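Local coordinates for Lmo2470 protein (Listeria monocytogenes EGD-e, PDB 5HL3) that is an internalin, a leucine-rich-repeat protein with bound calcium ions, that interacts with afadin and facilitates basement membrane crossing, at residues V17-L23 and L65-F71; L51-S56 and V77-G83; F102-P106 and M130-N134. One frame throughout, in Å; residues are numbered along the deposited sequence.

Contact 1: residues V17-L23 and L65-F71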
ATOM      1  N   VAL A  17      -0.173 -10.360  39.870  1.00 12.73           N
ATOM      2  CA  VAL A  17      -1.250 -10.251  38.878  1.00 12.46           C
ATOM      3  C   VAL A  17      -0.754 -10.622  37.481  1.00 12.45           C
ATOM      4  O   VAL A  17      -1.452 -11.297  36.733  1.00 12.53           O
ATOM      5  CB  VAL A  17      -1.793  -8.797  38.846  1.00 12.08           C
ATOM      6  CG1 VAL A  17      -2.918  -8.664  37.818  1.00 11.90           C
ATOM      7  CG2 VAL A  17      -2.272  -8.345  40.233  1.00 12.13           C
ATOM      8  N   PHE A  18       0.472 -10.233  37.181  1.00 12.45           N
ATOM      9  CA  PHE A  18       1.076 -10.410  35.849  1.00 12.44           C
ATOM     10  C   PHE A  18       2.402 -11.172  36.028  1.00 12.86           C
ATOM     11  O   PHE A  18       3.465 -10.573  36.014  1.00 12.88           O
ATOM     12  CB  PHE A  18       1.336  -9.036  35.239  1.00 12.11           C
ATOM     13  CG  PHE A  18       0.105  -8.166  35.152  1.00 11.80           C
ATOM     14  CD1 PHE A  18      -0.918  -8.436  34.252  1.00 11.73           C
ATOM     15  CD2 PHE A  18      -0.020  -7.053  35.952  1.00 11.67           C
ATOM     16  CE1 PHE A  18      -2.033  -7.604  34.163  1.00 11.54           C
ATOM     17  CE2 PHE A  18      -1.131  -6.202  35.854  1.00 11.47           C
ATOM     18  CZ  PHE A  18      -2.133  -6.479  34.946  1.00 11.41           C
ATOM     19  N   PRO A  19       2.338 -12.498  36.169  1.00 13.27           N
ATOM     20  CA  PRO A  19       3.516 -13.293  36.565  1.00 13.81           C
ATOM     21  C   PRO A  19       4.453 -13.601  35.390  1.00 13.98           C
ATOM     22  O   PRO A  19       4.625 -14.741  34.977  1.00 14.43           O
ATOM     23  CB  PRO A  19       2.885 -14.551  37.179  1.00 14.25           C
ATOM     24  CG  PRO A  19       1.626 -14.704  36.424  1.00 14.03           C
ATOM     25  CD  PRO A  19       1.113 -13.308  36.221  1.00 13.39           C
ATOM     26  N   ASP A  20       5.092 -12.556  34.909  1.00 13.70           N
ATOM     27  CA  ASP A  20       6.062 -12.633  33.821  1.00 13.89           C
ATOM     28  C   ASP A  20       6.920 -11.397  33.956  1.00 13.93           C
ATOM     29  O   ASP A  20       6.383 -10.286  34.101  1.00 13.29           O
ATOM     30  CB  ASP A  20       5.384 -12.656  32.460  1.00 13.74           C
ATOM     31  CG  ASP A  20       6.397 -12.610  31.327  1.00 13.98           C
ATOM     32  OD1 ASP A  20       7.030 -13.669  31.072  1.00 14.82           O
ATOM     33  OD2 ASP A  20       6.594 -11.529  30.715  1.00 13.80           O
ATOM     34  N   ASP A  21       8.227 -11.544  33.895  1.00 14.72           N
ATOM     35  CA  ASP A  21       9.104 -10.403  34.185  1.00 15.23           C
ATOM     36  C   ASP A  21       8.872  -9.230  33.243  1.00 14.24           C
ATOM     37  O   ASP A  21       8.711  -8.094  33.694  1.00 14.03           O
ATOM     38  CB  ASP A  21      10.571 -10.831  34.207  1.00 16.96           C
ATOM     39  CG  ASP A  21      10.906 -11.745  35.422  1.00 18.79           C
ATOM     40  OD1 ASP A  21      10.149 -11.820  36.413  1.00 20.51           O
ATOM     41  OD2 ASP A  21      11.964 -12.383  35.389  1.00 22.97           O
ATOM     42  N   GLY A  22       8.827  -9.482  31.931  1.00 13.80           N
ATOM     43  CA  GLY A  22       8.652  -8.424  30.980  1.00 13.30           C
ATOM     44  C   GLY A  22       7.286  -7.799  31.047  1.00 12.80           C
ATOM     45  O   GLY A  22       7.153  -6.582  30.953  1.00 12.61           O
ATOM     46  N   LEU A  23       6.241  -8.619  31.165  1.00 12.68           N
ATOM     47  CA  LEU A  23       4.909  -8.064  31.242  1.00 12.29           C
ATOM     48  C   LEU A  23       4.746  -7.223  32.500  1.00 12.20           C
ATOM     49  O   LEU A  23       4.153  -6.147  32.459  1.00 11.96           O
ATOM     50  CB  LEU A  23       3.842  -9.166  31.221  1.00 12.29           C
ATOM     51  CG  LEU A  23       2.401  -8.669  31.106  1.00 11.99           C
ATOM     52  CD1 LEU A  23       2.201  -8.019  29.749  1.00 11.85           C
ATOM     53  CD2 LEU A  23       1.396  -9.789  31.331  1.00 12.12           C
ATOM     54  N   LEU A  65      -1.575 -13.307  29.811  1.00 13.12           N
ATOM     55  CA  LEU A  65      -1.769 -13.037  31.237  1.00 12.97           C
ATOM     56  C   LEU A  65      -2.546 -11.745  31.475  1.00 12.54           C
ATOM     57  O   LEU A  65      -3.015 -11.520  32.579  1.00 12.46           O
ATOM     58  CB  LEU A  65      -0.438 -12.982  31.989  1.00 12.95           C
ATOM     59  CG  LEU A  65       0.423 -14.261  31.936  1.00 13.49           C
ATOM     60  CD1 LEU A  65       1.837 -13.938  32.400  1.00 13.48           C
ATOM     61  CD2 LEU A  65      -0.198 -15.379  32.772  1.00 13.95           C
ATOM     62  N   LEU A  66      -2.684 -10.893  30.467  1.00 12.32           N
ATOM     63  CA  LEU A  66      -3.532  -9.712  30.609  1.00 12.05           C
ATOM     64  C   LEU A  66      -4.980 -10.056  30.933  1.00 12.24           C
ATOM     65  O   LEU A  66      -5.707  -9.217  31.499  1.00 12.09           O
ATOM     66  CB  LEU A  66      -3.482  -8.846  29.336  1.00 11.94           C
ATOM     67  CG  LEU A  66      -2.205  -8.091  29.051  1.00 11.74           C
ATOM     68  CD1 LEU A  66      -2.299  -7.408  27.693  1.00 11.75           C
ATOM     69  CD2 LEU A  66      -1.877  -7.058  30.117  1.00 11.51           C
ATOM     70  N   GLU A  67      -5.397 -11.292  30.666  1.00 12.66           N
ATOM     71  CA  GLU A  67      -6.777 -11.697  31.008  1.00 12.96           C
ATOM     72  C   GLU A  67      -6.985 -11.852  32.528  1.00 12.94           C
ATOM     73  O   GLU A  67      -8.102 -12.060  32.976  1.00 13.18           O
ATOM     74  CB  GLU A  67      -7.172 -12.970  30.286  1.00 13.92           C
ATOM     75  CG  GLU A  67      -6.457 -14.213  30.794  1.00 14.85           C
ATOM     76  CD  GLU A  67      -6.542 -15.394  29.857  1.00 16.22           C
ATOM     77  OE1 GLU A  67      -7.315 -15.367  28.862  1.00 17.90           O
ATOM     78  OE2 GLU A  67      -5.828 -16.384  30.093  1.00 17.57           O
ATOM     79  N   ARG A  68      -5.906 -11.727  33.304  1.00 12.72           N
ATOM     80  CA  ARG A  68      -5.985 -11.811  34.766  1.00 12.74           C
ATOM     81  C   ARG A  68      -6.385 -10.489  35.401  1.00 12.38           C
ATOM     82  O   ARG A  68      -6.552 -10.438  36.610  1.00 12.40           O
ATOM     83  CB  ARG A  68      -4.646 -12.264  35.333  1.00 12.78           C
ATOM     84  CG  ARG A  68      -4.282 -13.691  34.891  1.00 13.28           C
ATOM     85  CD  ARG A  68      -2.795 -13.960  35.020  1.00 13.34           C
ATOM     86  NE  ARG A  68      -2.313 -13.921  36.405  1.00 13.40           N
ATOM     87  CZ  ARG A  68      -2.123 -14.983  37.185  1.00 13.90           C
ATOM     88  NH1 ARG A  68      -2.441 -16.197  36.769  1.00 14.43           N
ATOM     89  NH2 ARG A  68      -1.642 -14.821  38.401  1.00 13.96           N
ATOM     90  N   ALA A  69      -6.540  -9.433  34.608  1.00 12.13           N
ATOM     91  CA  ALA A  69      -6.931  -8.118  35.135  1.00 11.89           C
ATOM     92  C   ALA A  69      -8.000  -7.502  34.248  1.00 11.95           C
ATOM     93  O   ALA A  69      -7.952  -7.651  33.028  1.00 12.02           O
ATOM     94  CB  ALA A  69      -5.722  -7.181  35.203  1.00 11.61           C
HETATM   95  N   MSE A  70      -8.956  -6.816  34.860  1.00 12.01           N
HETATM   96  CA  MSE A  70     -10.019  -6.135  34.123  1.00 12.61           C
HETATM   97  C   MSE A  70      -9.629  -4.716  33.801  1.00 11.95           C
HETATM   98  O   MSE A  70      -9.360  -3.937  34.716  1.00 11.82           O
HETATM   99  CB  MSE A  70     -11.305  -6.156  34.948  1.00 14.26           C
HETATM  100  CG  MSE A  70     -12.488  -5.511  34.215  1.00 16.17           C
HETATM  101 SE   MSE A  70     -12.965  -6.314  32.490  1.00 22.75          SE
HETATM  102  CE  MSE A  70     -13.524  -8.015  33.222  1.00 23.52           C
ATOM    103  N   PHE A  71      -9.604  -4.387  32.507  1.00 12.01           N
ATOM    104  CA  PHE A  71      -9.275  -3.049  32.005  1.00 11.95           C
ATOM    105  C   PHE A  71     -10.567  -2.393  31.492  1.00 12.31           C
ATOM    106  O   PHE A  71     -10.900  -2.464  30.306  1.00 12.54           O
ATOM    107  CB  PHE A  71      -8.228  -3.152  30.893  1.00 11.84           C
ATOM    108  CG  PHE A  71      -6.927  -3.766  31.345  1.00 11.59           C
ATOM    109  CD1 PHE A  71      -5.991  -3.015  32.013  1.00 11.42           C
ATOM    110  CD2 PHE A  71      -6.654  -5.115  31.109  1.00 11.63           C
ATOM    111  CE1 PHE A  71      -4.799  -3.571  32.432  1.00 11.29           C
ATOM    112  CE2 PHE A  71      -5.457  -5.676  31.522  1.00 11.50           C
ATOM    113  CZ  PHE A  71      -4.528  -4.894  32.199  1.00 11.32           C
TER
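Two bumps and two hollows explain most of this interface. The first bump is the ring of Phe-18. Its CA-to-CB bond starts out away from 65-71, but the ring end swings back into a hollow lined by Leu-66, Ala-69 and Phe-71: Phe-18 CZ lies 3.7 Å from Ala-69 CB and 4.0 Å from Phe-71 CZ, and Phe-18 CE1 is 4.1 Å from Leu-66 CD2. Met-27 of helix 21-30 also touches Phe-18, Leu-66 and Phe-71. Here the internalin's helical N-terminal region meets the return segment of the first repeat, the 3-10 turn 65-68 packing on 17-20 and the start of helix 21-30. Asp-20 is the N-cap of that helix, its OD2 accepting from Leu-23 N at 3.0 Å. The second bump is Leu-65, pushed into the pocket between the inverse gamma turn centred on Pro-19 and the helix start: Leu-65 CD1 is 3.9 Å from Pro-19 CD and 3.8 Å from Asp-20 CB, while Leu-65 CB meets Leu-23 CD2 at 3.7 Å. Arg-68 closes the outer edge. Its NE donates to Val-17 O (2.8 Å, 154°), its NH2 bonds Asp-16 O, and Pro-19 CD lies over one guanidinium face, 3.5 Å from NE.

Contact 2: residues L51-S56 and V77-G83; sequences LGFETS and VSIMEFG. With CA (calcium ion), chain D.
Strands 51-53 and 77-79 are parallel neighbours at the N-terminal edge of the leucine-rich-repeat sheet, joined as a beta-alpha-beta unit through helix 60-63. Both are extended; their axes approach to 4.7 Å at 10°, pairing Leu-51 with Val-77, Gly-52 with Ser-78 and Phe-53 with Ile-79. Val-77 (chi1 t) points into the repeat interior beside Leu-51, Leu-51 CB to Val-77 CG2 being 4.4 Å; its CG1 meets the edge of the Phe-53 ring, 4.3 Å from CE2. Ser-78, paired with Gly-52, points its side chain to the opposite face, its OG bonded to Asp-76. Its N donates to Leu-51 O and its O accepts from Phe-53 N, both 2.9 Å. Ile-79 returns inward, CG1 4.2 Å from Phe-53 CD2 (Phe-53 chi1 m). Met-80 N, of a selenomethionine, donates to Phe-53 O at 2.9 Å. Here both segments leave strand geometry, at Glu-54 (-148/-3) and Met-80 (-85/-28), and the pairing slips by one, bringing Glu-81 CA 4.4 Å from Glu-54 CA. Glu-81 (chi1 m, chi2 t) grips a calcium ion with OE1 at 2.6 Å and OE2 at 2.5 Å; the metal-bound waters 2 and 3 each donate, at 2.8 Å, to Glu-54 O and Glu-54 OE1 respectively. Phe-82 (chi1 p) turns away from 51-56, its ring edge-to-face with Phe-103, while water 6 links Phe-82 O to Ser-56 OG. At Gly-83 there is no room for a CB, which would come 2.3 Å from Ser-56 O; instead Gly-83 CA makes a CA-H...O contact to Ser-56 O at 3.4 Å.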
ATOM      1  N   LEU A  51      -2.594   1.023  27.090  1.00 11.92           N
ATOM      2  CA  LEU A  51      -1.543   0.123  27.494  1.00 11.70           C
ATOM      3  C   LEU A  51      -0.452   0.146  26.437  1.00 11.80           C
ATOM      4  O   LEU A  51      -0.723  -0.060  25.239  1.00 11.91           O
ATOM      5  CB  LEU A  51      -2.041  -1.310  27.626  1.00 11.54           C
ATOM      6  CG  LEU A  51      -3.133  -1.547  28.664  1.00 11.48           C
ATOM      7  CD1 LEU A  51      -3.671  -2.939  28.521  1.00 11.46           C
ATOM      8  CD2 LEU A  51      -2.629  -1.270  30.063  1.00 11.38           C
ATOM      9  N   GLY A  52       0.776   0.377  26.877  1.00 11.84           N
ATOM     10  CA  GLY A  52       1.953   0.296  26.009  1.00 11.97           C
ATOM     11  C   GLY A  52       2.814  -0.890  26.392  1.00 11.86           C
ATOM     12  O   GLY A  52       2.941  -1.216  27.574  1.00 11.78           O
ATOM     13  N   PHE A  53       3.437  -1.523  25.396  1.00 11.94           N
ATOM     14  CA  PHE A  53       4.342  -2.646  25.614  1.00 11.97           C
ATOM     15  C   PHE A  53       5.633  -2.421  24.866  1.00 12.23           C
ATOM     16  O   PHE A  53       5.628  -1.939  23.733  1.00 12.35           O
ATOM     17  CB  PHE A  53       3.672  -3.976  25.235  1.00 11.88           C
ATOM     18  CG  PHE A  53       2.467  -4.257  26.077  1.00 11.70           C
ATOM     19  CD1 PHE A  53       2.612  -4.661  27.385  1.00 11.64           C
ATOM     20  CD2 PHE A  53       1.185  -3.982  25.621  1.00 11.65           C
ATOM     21  CE1 PHE A  53       1.506  -4.825  28.226  1.00 11.50           C
ATOM     22  CE2 PHE A  53       0.081  -4.140  26.464  1.00 11.54           C
ATOM     23  CZ  PHE A  53       0.253  -4.556  27.763  1.00 11.45           C
ATOM     24  N   GLU A  54       6.740  -2.727  25.511  1.00 12.39           N
ATOM     25  CA  GLU A  54       8.061  -2.468  24.905  1.00 12.74           C
ATOM     26  C   GLU A  54       9.140  -3.454  25.291  1.00 12.97           C
ATOM     27  O   GLU A  54      10.240  -3.374  24.761  1.00 13.31           O
ATOM     28  CB  GLU A  54       8.509  -1.057  25.258  1.00 12.97           C
ATOM     29  CG  GLU A  54       8.749  -0.887  26.751  1.00 13.29           C
ATOM     30  CD  GLU A  54       9.352   0.448  27.171  1.00 14.06           C
ATOM     31  OE1 GLU A  54       9.406   1.370  26.327  1.00 14.68           O
ATOM     32  OE2 GLU A  54       9.738   0.523  28.366  1.00 15.22           O
ATOM     33  N   THR A  55       8.851  -4.409  26.163  1.00 12.86           N
ATOM     34  CA  THR A  55       9.877  -5.384  26.607  1.00 13.19           C
ATOM     35  C   THR A  55       9.770  -6.605  25.699  1.00 13.25           C
ATOM     36  O   THR A  55       8.734  -7.292  25.652  1.00 13.03           O
ATOM     37  CB  THR A  55       9.737  -5.711  28.098  1.00 13.19           C
ATOM     38  OG1 THR A  55       9.931  -4.489  28.835  1.00 13.24           O
ATOM     39  CG2 THR A  55      10.805  -6.683  28.559  1.00 13.65           C
ATOM     40  N   SER A  56      10.875  -6.891  25.015  1.00 13.63           N
ATOM     41  CA  SER A  56      10.865  -7.901  23.935  1.00 13.78           C
ATOM     42  C   SER A  56      10.909  -9.358  24.375  1.00 14.03           C
ATOM     43  O   SER A  56      10.870 -10.244  23.518  1.00 14.24           O
ATOM     44  CB  SER A  56      11.956  -7.588  22.918  1.00 14.13           C
ATOM     45  OG  SER A  56      11.605  -6.427  22.174  1.00 13.93           O
ATOM     46  N   VAL A  77      -4.118  -0.070  22.641  1.00 12.59           N
ATOM     47  CA  VAL A  77      -3.006  -0.979  22.925  1.00 12.30           C
ATOM     48  C   VAL A  77      -1.936  -0.666  21.885  1.00 12.43           C
ATOM     49  O   VAL A  77      -2.207  -0.718  20.696  1.00 12.69           O
ATOM     50  CB  VAL A  77      -3.386  -2.469  22.900  1.00 12.25           C
ATOM     51  CG1 VAL A  77      -2.143  -3.358  22.895  1.00 12.10           C
ATOM     52  CG2 VAL A  77      -4.236  -2.806  24.123  1.00 12.12           C
ATOM     53  N   SER A  78      -0.743  -0.314  22.348  0.50 12.31           N
ATOM     54  CA  SER A  78       0.370  -0.023  21.464  0.50 12.47           C
ATOM     55  C   SER A  78       1.546  -0.899  21.845  0.50 12.31           C
ATOM     56  O   SER A  78       1.986  -0.909  22.982  0.50 12.15           O
ATOM     57  CB  SER A  78       0.727   1.459  21.522  0.50 12.71           C
ATOM     58  OG  SER A  78      -0.303   2.243  20.948  0.50 13.00           O
ATOM     59  N   ILE A  79       2.034  -1.654  20.881  1.00 12.41           N
ATOM     60  CA  ILE A  79       3.184  -2.560  21.067  1.00 12.37           C
ATOM     61  C   ILE A  79       4.329  -1.914  20.290  1.00 12.62           C
ATOM     62  O   ILE A  79       4.438  -2.056  19.058  1.00 12.84           O
ATOM     63  CB  ILE A  79       2.840  -3.991  20.622  1.00 12.40           C
ATOM     64  CG1 ILE A  79       1.652  -4.489  21.469  1.00 12.23           C
ATOM     65  CG2 ILE A  79       4.046  -4.907  20.838  1.00 12.46           C
ATOM     66  CD1 ILE A  79       0.814  -5.541  20.885  1.00 12.39           C
HETATM   67  N   MSE A  80       5.169  -1.181  21.013  1.00 12.67           N
HETATM   68  CA  MSE A  80       6.215  -0.379  20.395  1.00 13.61           C
HETATM   69  C   MSE A  80       7.474  -1.125  20.100  1.00 13.23           C
HETATM   70  O   MSE A  80       8.212  -0.727  19.218  1.00 13.48           O
HETATM   71  CB  MSE A  80       6.556   0.789  21.328  1.00 15.24           C
HETATM   72  CG  MSE A  80       5.330   1.683  21.558  1.00 17.18           C
HETATM   73 SE   MSE A  80       4.650   2.558  19.925  1.00 25.05          SE
HETATM   74  CE  MSE A  80       6.191   3.736  19.734  1.00 25.71           C
ATOM     75  N   GLU A  81       7.764  -2.154  20.867  1.00 13.02           N
ATOM     76  CA  GLU A  81       8.917  -3.015  20.635  1.00 13.25           C
ATOM     77  C   GLU A  81       8.493  -4.393  21.040  1.00 13.09           C
ATOM     78  O   GLU A  81       7.763  -4.554  22.025  1.00 12.83           O
ATOM     79  CB  GLU A  81      10.123  -2.611  21.517  1.00 13.49           C
ATOM     80  CG  GLU A  81      10.620  -1.184  21.386  1.00 13.77           C
ATOM     81  CD  GLU A  81      11.607  -0.853  22.489  1.00 14.05           C
ATOM     82  OE1 GLU A  81      12.599  -1.598  22.660  1.00 14.30           O
ATOM     83  OE2 GLU A  81      11.404   0.107  23.245  1.00 14.09           O
ATOM     84  N   PHE A  82       8.906  -5.407  20.282  1.00 13.30           N
ATOM     85  CA  PHE A  82       8.539  -6.780  20.573  1.00 13.29           C
ATOM     86  C   PHE A  82       9.514  -7.739  19.936  1.00 13.70           C
ATOM     87  O   PHE A  82      10.147  -7.431  18.908  1.00 13.94           O
ATOM     88  CB  PHE A  82       7.071  -7.059  20.135  1.00 13.11           C
ATOM     89  CG  PHE A  82       6.807  -6.838  18.661  1.00 13.27           C
ATOM     90  CD1 PHE A  82       6.603  -5.565  18.158  1.00 13.22           C
ATOM     91  CD2 PHE A  82       6.709  -7.924  17.802  1.00 13.55           C
ATOM     92  CE1 PHE A  82       6.346  -5.361  16.818  1.00 13.43           C
ATOM     93  CE2 PHE A  82       6.422  -7.730  16.459  1.00 13.75           C
ATOM     94  CZ  PHE A  82       6.272  -6.443  15.963  1.00 13.69           C
ATOM     95  N   GLY A  83       9.635  -8.897  20.570  1.00 13.84           N
ATOM     96  CA  GLY A  83      10.517  -9.949  20.104  1.00 14.33           C
ATOM     97  C   GLY A  83       9.862 -10.964  19.189  1.00 14.52           C
ATOM     98  O   GLY A  83       8.654 -10.944  18.948  1.00 14.29           O
TER
HETATM   99 CA    CA D 403      13.465  -0.076  24.606  1.00 12.02          CA
HETATM  100  O   HOH W   1      12.766  -4.391  23.377  1.00 20.14           O
HETATM  101  O   HOH W   2      12.250  -1.765  25.763  1.00 14.12           O
HETATM  102  O   HOH W   3      12.100   1.731  25.652  1.00 13.02           O
HETATM  103  O   HOH W   4       7.792  -9.053  22.812  1.00 11.04           O
HETATM  104  O   HOH W   5       6.679  -6.607  23.745  1.00 11.34           O
HETATM  105  O   HOH W   6      13.118  -6.967  19.836  1.00 19.25           O

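Contact 3: residues F102-P106 and M130-N134; sequences FFADP and MSGNN. With CA (calcium ion), chain B.
Here the end of strand 100-103 and its following loop meet a beta turn of the next repeat, with a calcium ion bound beside them. Phe-102 and Phe-103 are extended, and the chain continues open through Ala-104 (-66/160) to Pro-106 (-69/166). Opposite it, Met-130 to Asn-133 form a type II beta turn with Ser-131 at -50/137 and Gly-132 at 98/-8. Phe-103 CA lies 5.1 Å from Met-130 CA, Asp-105 CA 4.7 Å from Gly-132 CA. Inside, Phe-103 CD2 packs on CG of selenomethionine Met-130 at 4.2 Å. Water 7 bridges the backbones, donating to Phe-103 O (2.7 Å) and Ser-131 O (2.8 Å). Asp-105 (chi1 t) gives OD1 to the calcium at 2.3 Å and Pro-106 gives O at 2.4 Å; Gly-108 and four waters complete the shell, and one, water 8, donates to Gly-132 O at 2.7 Å. A CB on Gly-132 would hit Asp-105 OD1. Asn-133 (chi1 -60°, chi2 -66°) turns inward, its ND2 donating to Ala-104 O (3.1 Å, 175°) and to Met-130 O (3.0 Å). Joining its own turn to the preceding repeat in this way is the role of the consensus asparagine of leucine-rich repeats.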
ATOM      1  N   PHE A 102      -2.180  -1.201  17.819  1.00 11.62           N
ATOM      2  CA  PHE A 102      -1.001  -0.758  17.049  1.00 11.57           C
ATOM      3  C   PHE A 102       0.213  -1.603  17.352  1.00 11.65           C
ATOM      4  O   PHE A 102       0.608  -1.713  18.517  1.00 11.78           O
ATOM      5  CB  PHE A 102      -0.719   0.718  17.390  1.00 11.61           C
ATOM      6  CG  PHE A 102       0.480   1.307  16.687  1.00 11.61           C
ATOM      7  CD1 PHE A 102       1.729   1.241  17.253  1.00 11.73           C
ATOM      8  CD2 PHE A 102       0.344   1.969  15.463  1.00 11.52           C
ATOM      9  CE1 PHE A 102       2.834   1.787  16.620  1.00 11.77           C
ATOM     10  CE2 PHE A 102       1.461   2.510  14.835  1.00 11.55           C
ATOM     11  CZ  PHE A 102       2.697   2.393  15.412  1.00 11.68           C
ATOM     12  N   PHE A 103       0.811  -2.173  16.309  1.00 11.61           N
ATOM     13  CA  PHE A 103       2.125  -2.807  16.395  1.00 11.73           C
ATOM     14  C   PHE A 103       3.048  -1.883  15.618  1.00 11.71           C
ATOM     15  O   PHE A 103       2.736  -1.526  14.461  1.00 11.60           O
ATOM     16  CB  PHE A 103       2.182  -4.177  15.728  1.00 11.76           C
ATOM     17  CG  PHE A 103       1.672  -5.329  16.565  1.00 11.86           C
ATOM     18  CD1 PHE A 103       2.528  -6.065  17.359  1.00 12.06           C
ATOM     19  CD2 PHE A 103       0.342  -5.717  16.489  1.00 11.81           C
ATOM     20  CE1 PHE A 103       2.074  -7.139  18.113  1.00 12.19           C
ATOM     21  CE2 PHE A 103      -0.098  -6.806  17.238  1.00 11.95           C
ATOM     22  CZ  PHE A 103       0.769  -7.506  18.036  1.00 12.13           C
ATOM     23  N   ALA A 104       4.196  -1.535  16.194  1.00 11.86           N
ATOM     24  CA  ALA A 104       5.175  -0.731  15.501  1.00 11.90           C
ATOM     25  C   ALA A 104       5.772  -1.460  14.317  1.00 11.91           C
ATOM     26  O   ALA A 104       5.732  -2.679  14.231  1.00 11.95           O
ATOM     27  CB  ALA A 104       6.293  -0.297  16.467  1.00 12.12           C
ATOM     28  N   ASP A 105       6.342  -0.662  13.419  1.00 11.92           N
ATOM     29  CA  ASP A 105       7.151  -1.124  12.292  1.00 11.98           C
ATOM     30  C   ASP A 105       8.594  -1.156  12.839  1.00 12.25           C
ATOM     31  O   ASP A 105       9.191  -0.108  13.050  1.00 12.35           O
ATOM     32  CB  ASP A 105       7.030  -0.111  11.157  1.00 11.89           C
ATOM     33  CG  ASP A 105       7.821  -0.486   9.935  1.00 11.98           C
ATOM     34  OD1 ASP A 105       8.626  -1.445   9.958  1.00 12.14           O
ATOM     35  OD2 ASP A 105       7.621   0.276   8.937  1.00 12.79           O
ATOM     36  N   PRO A 106       9.122  -2.337  13.143  1.00 12.40           N
ATOM     37  CA  PRO A 106      10.446  -2.388  13.746  1.00 12.69           C
ATOM     38  C   PRO A 106      11.543  -1.976  12.784  1.00 12.85           C
ATOM     39  O   PRO A 106      11.333  -1.944  11.578  1.00 12.75           O
ATOM     40  CB  PRO A 106      10.613  -3.875  14.138  1.00 12.83           C
ATOM     41  CG  PRO A 106       9.266  -4.481  14.020  1.00 12.60           C
ATOM     42  CD  PRO A 106       8.545  -3.694  12.988  1.00 12.36           C
HETATM   43  N   MSE A 130      -0.535  -2.759  11.559  1.00 11.28           N
HETATM   44  CA  MSE A 130       0.479  -3.828  11.710  1.00 11.39           C
HETATM   45  C   MSE A 130       1.568  -3.698  10.669  1.00 11.40           C
HETATM   46  O   MSE A 130       2.416  -4.588  10.537  1.00 11.53           O
HETATM   47  CB  MSE A 130      -0.188  -5.173  11.548  1.00 12.28           C
HETATM   48  CG  MSE A 130      -1.222  -5.452  12.654  1.00 13.25           C
HETATM   49 SE   MSE A 130      -2.254  -7.085  12.341  1.00 17.13          SE
HETATM   50  CE  MSE A 130      -0.971  -8.222  13.015  1.00 16.65           C
ATOM     51  N   SER A 131       1.588  -2.582   9.961  1.00 11.32           N
ATOM     52  CA  SER A 131       2.542  -2.350   8.868  1.00 11.35           C
ATOM     53  C   SER A 131       3.998  -2.634   9.224  1.00 11.51           C
ATOM     54  O   SER A 131       4.496  -2.275  10.282  1.00 11.58           O
ATOM     55  CB  SER A 131       2.443  -0.919   8.406  1.00 11.28           C
ATOM     56  OG  SER A 131       1.116  -0.629   7.987  1.00 11.17           O
ATOM     57  N   GLY A 132       4.681  -3.288   8.277  1.00 11.60           N
ATOM     58  CA  GLY A 132       6.136  -3.587   8.383  1.00 11.81           C
ATOM     59  C   GLY A 132       6.450  -4.978   8.874  1.00 11.97           C
ATOM     60  O   GLY A 132       7.585  -5.384   8.879  1.00 12.18           O
ATOM     61  N   ASN A 133       5.428  -5.699   9.296  1.00 11.91           N
ATOM     62  CA  ASN A 133       5.578  -7.035   9.855  1.00 12.08           C
ATOM     63  C   ASN A 133       5.031  -8.079   8.888  1.00 12.12           C
ATOM     64  O   ASN A 133       4.000  -7.865   8.245  1.00 11.96           O
ATOM     65  CB  ASN A 133       4.863  -7.048  11.198  1.00 12.04           C
ATOM     66  CG  ASN A 133       5.459  -6.031  12.161  1.00 12.04           C
ATOM     67  OD1 ASN A 133       6.596  -6.173  12.571  1.00 12.23           O
ATOM     68  ND2 ASN A 133       4.709  -4.980  12.487  1.00 11.87           N
ATOM     69  N   ASN A 134       5.746  -9.179   8.756  1.00 12.37           N
ATOM     70  CA  ASN A 134       5.319 -10.221   7.822  1.00 12.85           C
ATOM     71  C   ASN A 134       4.049 -10.897   8.345  1.00 12.56           C
ATOM     72  O   ASN A 134       4.048 -11.484   9.434  1.00 12.82           O
ATOM     73  CB  ASN A 134       6.431 -11.277   7.714  1.00 13.93           C
ATOM     74  CG  ASN A 134       6.028 -12.436   6.853  1.00 15.22           C
ATOM     75  OD1 ASN A 134       5.527 -12.242   5.775  1.00 17.08           O
ATOM     76  ND2 ASN A 134       6.164 -13.644   7.366  1.00 16.44           N
TER
HETATM   77 CA    CA B 401      10.689  -2.235   9.320  1.00 11.39          CA
HETATM   78  O   HOH W   7       3.183  -0.471  11.963  1.00  9.86           O
HETATM   79  O   HOH W   8       9.495  -3.843   7.875  1.00 10.88           O
HETATM   80  O   HOH W   9      10.511  -1.322   7.049  1.00 15.08           O
HETATM   81  O   HOH W  10      11.021  -4.657  10.367  1.00 11.80           O
HETATM   82  O   HOH W  11      11.640   0.062   9.384  1.00 15.40           O

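The three contacts run from the N-terminal helical region into the repeats. Contacts 1 and 2 cross along the chain, with centres 14 Å apart, and they touch: Leu-23 of the N-terminal helix and Leu-66 of 65-71 pack on Phe-53, and Phe-71 on Leu-51, so the N-terminal region covers the end of the interior at strand 50-53. Contact 3 follows contact 2 in series, 11 Å on between centres; strands 76-79 and 100-103 are adjacent in the same parallel sheet, and Phe-82 reaches Asn-133. Contacts 1 and 3 stay about 10 Å apart at their nearest atoms. Contacts 2 and 3 each carry a calcium ion just beyond the strands, so neighbouring turns of the solenoid both bind metal.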